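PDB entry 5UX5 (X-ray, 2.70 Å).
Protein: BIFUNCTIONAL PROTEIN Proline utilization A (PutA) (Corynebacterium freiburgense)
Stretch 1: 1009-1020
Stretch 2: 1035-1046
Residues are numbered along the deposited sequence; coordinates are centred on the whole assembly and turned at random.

Stretch 1 (1009-1020) WFPPHSRIRAIG
Stretch 2 (1035-1046) NGSVVIDGPVLA

The most unusual feature of this contact is the buried side chain of Arg1017, which binds three carbonyl oxygens at and just beyond the end of the other strand. Its chi angles are t, p, t and 95°. NH1 of Arg1017 donates to Gly1042 O at 2.8 Å, nearly straight at 176°, and to Ile1040 O at 3.1 Å. NH2 of Arg1017 donates to Pro1043 O at 3.1 Å. The carbonyl oxygens of Gly1042 and Pro1043 lie near the guanidinium plane. Ile1040 CG2 covers one face and Val1044 CG2 the opposite face, so the charged group sits between two methyls.

The backbones form a parallel pair of strands, 1015-1018 and 1038-1040. Their axes approach to 4.6 Å and cross at -24°. The register pairs Arg1015 with Val1038 (CA to CA 5.0 Å), Ile1016 with Val1039 (CA to CA 4.6 Å) and Arg1017 with Ile1040 (CA to CA 4.8 Å). Phi runs from -133° to -87° and psi from 102° to 131° over the two strands. Val1038 N donates to Ser1014 O at 2.9 Å, and Ile1016 N to Val1038 O at 2.8 Å. Ile1040 N donates to Ile1016 O at 2.6 Å, and Ala1018 N to Ile1040 O at 2.9 Å. Ile1040 O thus accepts from both Ala1018 N and Arg1017 NH1.

Arg1015, Arg1017, Val1038 and Ile1040 share one sheet face. There the aliphatic part of Arg1015 (m, t, t) packs its CG 3.7 Å from Val1038 CG1 (Val1038 chi1 p). Ile1040 is m, t. Ile1016 (m, t) and Val1039 (t) lie on the other face, with Ile1016 CD1 4.1 Å from Val1039 CG2.

Before the strand, Pro1011 to Ser1014 form a type II turn, with His1013 at phi/psi 69/24. Within the turn, Ser1014 OG (chi1 m) donates to Pro1011 O at 2.7 Å. His1013 N donates to Asn1035 O at 3.1 Å, and that oxygen lies over one face of the His1013 ring. Gly1036 has positive phi (66/24) after a helix; an ideal CB there would come within 3.2 Å of His1013 CD2, a tight fit. Ser1037 OG (chi1 m) accepts from Ser1014 N at 3.0 Å and donates to Asn1035 OD1 at 2.8 Å. It also lies at the edge of the Phe1010 ring (chi1 p), 3.6 Å from Phe1010 CE1.

At the end of strand 1015-1018, Ala1018 CB rests 3.7 Å from Asp1041 CA. Beyond the strands, Ile1019 CG2 meets Val1044 CG2 at 4.2 Å.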

# COMPACT_ATOMS: atom_id res chain seq x y z
N TRP A 1009 41.45 -9.10 11.87
CA TRP A 1009 40.11 -9.41 11.43
C TRP A 1009 39.10 -8.35 11.88
O TRP A 1009 39.27 -7.66 12.89
CB TRP A 1009 39.71 -10.77 11.98
CG TRP A 1009 38.29 -11.26 11.77
CD1 TRP A 1009 37.87 -12.13 10.81
CD2 TRP A 1009 37.12 -10.95 12.56
NE1 TRP A 1009 36.52 -12.38 10.94
CE2 TRP A 1009 36.04 -11.67 12.01
CE3 TRP A 1009 36.89 -10.12 13.68
CZ2 TRP A 1009 34.73 -11.59 12.53
CZ3 TRP A 1009 35.59 -10.04 14.19
CH2 TRP A 1009 34.53 -10.78 13.61
N PHE A 1010 38.00 -8.25 11.12
CA PHE A 1010 36.88 -7.39 11.46
C PHE A 1010 35.61 -8.04 10.93
O PHE A 1010 35.67 -8.78 9.94
CB PHE A 1010 37.06 -5.97 10.89
CG PHE A 1010 37.46 -5.93 9.44
CD1 PHE A 1010 36.50 -5.96 8.43
CD2 PHE A 1010 38.80 -5.87 9.07
CE1 PHE A 1010 36.87 -5.92 7.08
CE2 PHE A 1010 39.17 -5.84 7.72
CZ PHE A 1010 38.20 -5.86 6.73
N PRO A 1011 34.46 -7.79 11.55
CA PRO A 1011 33.25 -8.57 11.24
C PRO A 1011 32.70 -8.23 9.87
O PRO A 1011 33.03 -7.18 9.30
CB PRO A 1011 32.27 -8.15 12.35
CG PRO A 1011 33.05 -7.44 13.35
CD PRO A 1011 34.22 -6.85 12.65
N PRO A 1012 31.84 -9.07 9.31
CA PRO A 1012 31.15 -8.68 8.07
C PRO A 1012 30.33 -7.41 8.27
O PRO A 1012 29.75 -7.17 9.33
CB PRO A 1012 30.25 -9.89 7.77
CG PRO A 1012 30.95 -11.07 8.44
CD PRO A 1012 31.61 -10.49 9.68
N HIS A 1013 30.30 -6.59 7.22
CA HIS A 1013 29.50 -5.36 7.12
C HIS A 1013 30.00 -4.24 8.03
O HIS A 1013 29.25 -3.31 8.35
CB HIS A 1013 28.02 -5.66 7.37
CG HIS A 1013 27.56 -6.87 6.64
ND1 HIS A 1013 27.23 -8.05 7.28
CD2 HIS A 1013 27.51 -7.14 5.31
CE1 HIS A 1013 26.92 -8.97 6.38
NE2 HIS A 1013 27.10 -8.45 5.18
N SER A 1014 31.27 -4.28 8.40
CA SER A 1014 31.87 -3.21 9.17
C SER A 1014 32.08 -1.97 8.31
O SER A 1014 32.14 -2.03 7.07
CB SER A 1014 33.19 -3.67 9.77
OG SER A 1014 32.99 -4.82 10.54
N ARG A 1015 32.21 -0.84 8.98
CA ARG A 1015 32.65 0.40 8.36
C ARG A 1015 34.05 0.70 8.88
O ARG A 1015 34.29 0.63 10.09
CB ARG A 1015 31.69 1.56 8.69
CG ARG A 1015 30.34 1.58 7.98
CD ARG A 1015 29.53 2.77 8.44
NE ARG A 1015 28.16 2.77 7.94
CZ ARG A 1015 27.23 3.65 8.31
NH1 ARG A 1015 27.51 4.59 9.20
NH2 ARG A 1015 26.01 3.60 7.80
N ILE A 1016 34.97 1.00 7.97
CA ILE A 1016 36.37 1.21 8.33
C ILE A 1016 36.75 2.60 7.85
O ILE A 1016 36.69 2.88 6.65
CB ILE A 1016 37.29 0.14 7.72
CG1 ILE A 1016 36.88 -1.24 8.20
CG2 ILE A 1016 38.66 0.36 8.12
CD1 ILE A 1016 37.18 -2.31 7.18
N ARG A 1017 37.09 3.49 8.80
CA ARG A 1017 37.48 4.86 8.47
C ARG A 1017 39.00 4.95 8.32
O ARG A 1017 39.75 4.49 9.19
CB ARG A 1017 37.01 5.84 9.55
CG ARG A 1017 37.08 7.31 9.14
CD ARG A 1017 36.09 7.59 8.02
NE ARG A 1017 35.98 9.01 7.66
CZ ARG A 1017 36.66 9.60 6.68
NH1 ARG A 1017 37.53 8.93 5.93
NH2 ARG A 1017 36.47 10.89 6.44
N ALA A 1018 39.44 5.56 7.22
CA ALA A 1018 40.86 5.75 6.93
C ALA A 1018 41.29 7.11 7.43
O ALA A 1018 40.67 8.14 7.11
CB ALA A 1018 41.14 5.64 5.44
N ILE A 1019 42.35 7.14 8.24
CA ILE A 1019 42.94 8.39 8.67
C ILE A 1019 44.42 8.40 8.32
O ILE A 1019 45.09 7.36 8.31
CB ILE A 1019 42.72 8.64 10.18
CG1 ILE A 1019 43.52 7.66 11.05
CG2 ILE A 1019 41.24 8.57 10.52
CD1 ILE A 1019 43.51 8.04 12.50
N GLY A 1020 44.95 9.59 8.04
CA GLY A 1020 46.37 9.74 7.79
C GLY A 1020 46.69 9.83 6.31
O GLY A 1020 45.82 9.83 5.43
N ASN A 1035 33.76 -9.79 2.85
CA ASN A 1035 32.71 -9.82 3.85
C ASN A 1035 31.80 -8.59 3.82
O ASN A 1035 31.11 -8.31 4.81
CB ASN A 1035 33.30 -10.03 5.25
CG ASN A 1035 34.10 -8.85 5.77
OD1 ASN A 1035 34.01 -7.72 5.28
ND2 ASN A 1035 34.90 -9.11 6.80
N GLY A 1036 31.78 -7.85 2.71
CA GLY A 1036 30.85 -6.74 2.53
C GLY A 1036 31.01 -5.52 3.44
O GLY A 1036 30.03 -4.79 3.65
N SER A 1037 32.20 -5.29 3.99
CA SER A 1037 32.49 -4.07 4.73
C SER A 1037 32.86 -2.94 3.76
O SER A 1037 33.03 -3.14 2.56
CB SER A 1037 33.62 -4.32 5.74
OG SER A 1037 33.34 -5.40 6.60
N VAL A 1038 33.00 -1.73 4.30
CA VAL A 1038 33.28 -0.57 3.46
C VAL A 1038 34.42 0.24 4.08
O VAL A 1038 34.38 0.62 5.25
CB VAL A 1038 32.02 0.30 3.25
CG1 VAL A 1038 31.43 0.76 4.56
CG2 VAL A 1038 32.33 1.48 2.36
N VAL A 1039 35.45 0.47 3.28
CA VAL A 1039 36.59 1.26 3.69
C VAL A 1039 36.30 2.69 3.27
O VAL A 1039 36.25 2.98 2.07
CB VAL A 1039 37.88 0.72 3.04
CG1 VAL A 1039 39.06 1.62 3.34
CG2 VAL A 1039 38.16 -0.70 3.49
N ILE A 1040 36.07 3.58 4.23
CA ILE A 1040 35.79 4.99 3.98
C ILE A 1040 37.13 5.71 3.91
O ILE A 1040 37.78 5.97 4.93
CB ILE A 1040 34.88 5.56 5.07
CG1 ILE A 1040 33.61 4.70 5.17
CG2 ILE A 1040 34.60 7.02 4.84
CD1 ILE A 1040 32.83 4.83 6.50
N ASP A 1041 37.59 6.01 2.69
CA ASP A 1041 38.98 6.39 2.52
C ASP A 1041 39.16 7.81 1.98
O ASP A 1041 40.27 8.16 1.54
CB ASP A 1041 39.72 5.38 1.62
CG ASP A 1041 39.12 5.25 0.22
OD1 ASP A 1041 38.33 6.13 -0.23
OD2 ASP A 1041 39.52 4.29 -0.47
N GLY A 1042 38.12 8.62 1.98
CA GLY A 1042 38.28 10.02 1.66
C GLY A 1042 38.87 10.80 2.81
O GLY A 1042 39.00 10.30 3.95
N PRO A 1043 39.21 12.06 2.54
CA PRO A 1043 39.73 12.93 3.61
C PRO A 1043 38.71 13.10 4.73
O PRO A 1043 37.50 13.09 4.51
CB PRO A 1043 40.01 14.27 2.91
CG PRO A 1043 39.38 14.17 1.54
CD PRO A 1043 38.73 12.82 1.38
N VAL A 1044 39.22 13.25 5.94
CA VAL A 1044 38.37 13.53 7.09
C VAL A 1044 37.88 14.96 7.00
O VAL A 1044 38.67 15.90 6.95
CB VAL A 1044 39.13 13.29 8.40
CG1 VAL A 1044 38.23 13.53 9.56
CG2 VAL A 1044 39.64 11.86 8.44
N LEU A 1045 36.56 15.13 6.98
CA LEU A 1045 35.97 16.45 6.79
C LEU A 1045 35.65 17.11 8.12
O LEU A 1045 35.15 16.46 9.06
CB LEU A 1045 34.70 16.40 5.96
CG LEU A 1045 34.91 15.80 4.59
CD1 LEU A 1045 33.63 15.96 3.76
CD2 LEU A 1045 36.10 16.41 3.91
N ALA A 1046 35.95 18.40 8.19
CA ALA A 1046 35.48 19.19 9.32
C ALA A 1046 33.97 19.25 9.33
O ALA A 1046 33.36 19.21 10.40
CB ALA A 1046 36.09 20.59 9.25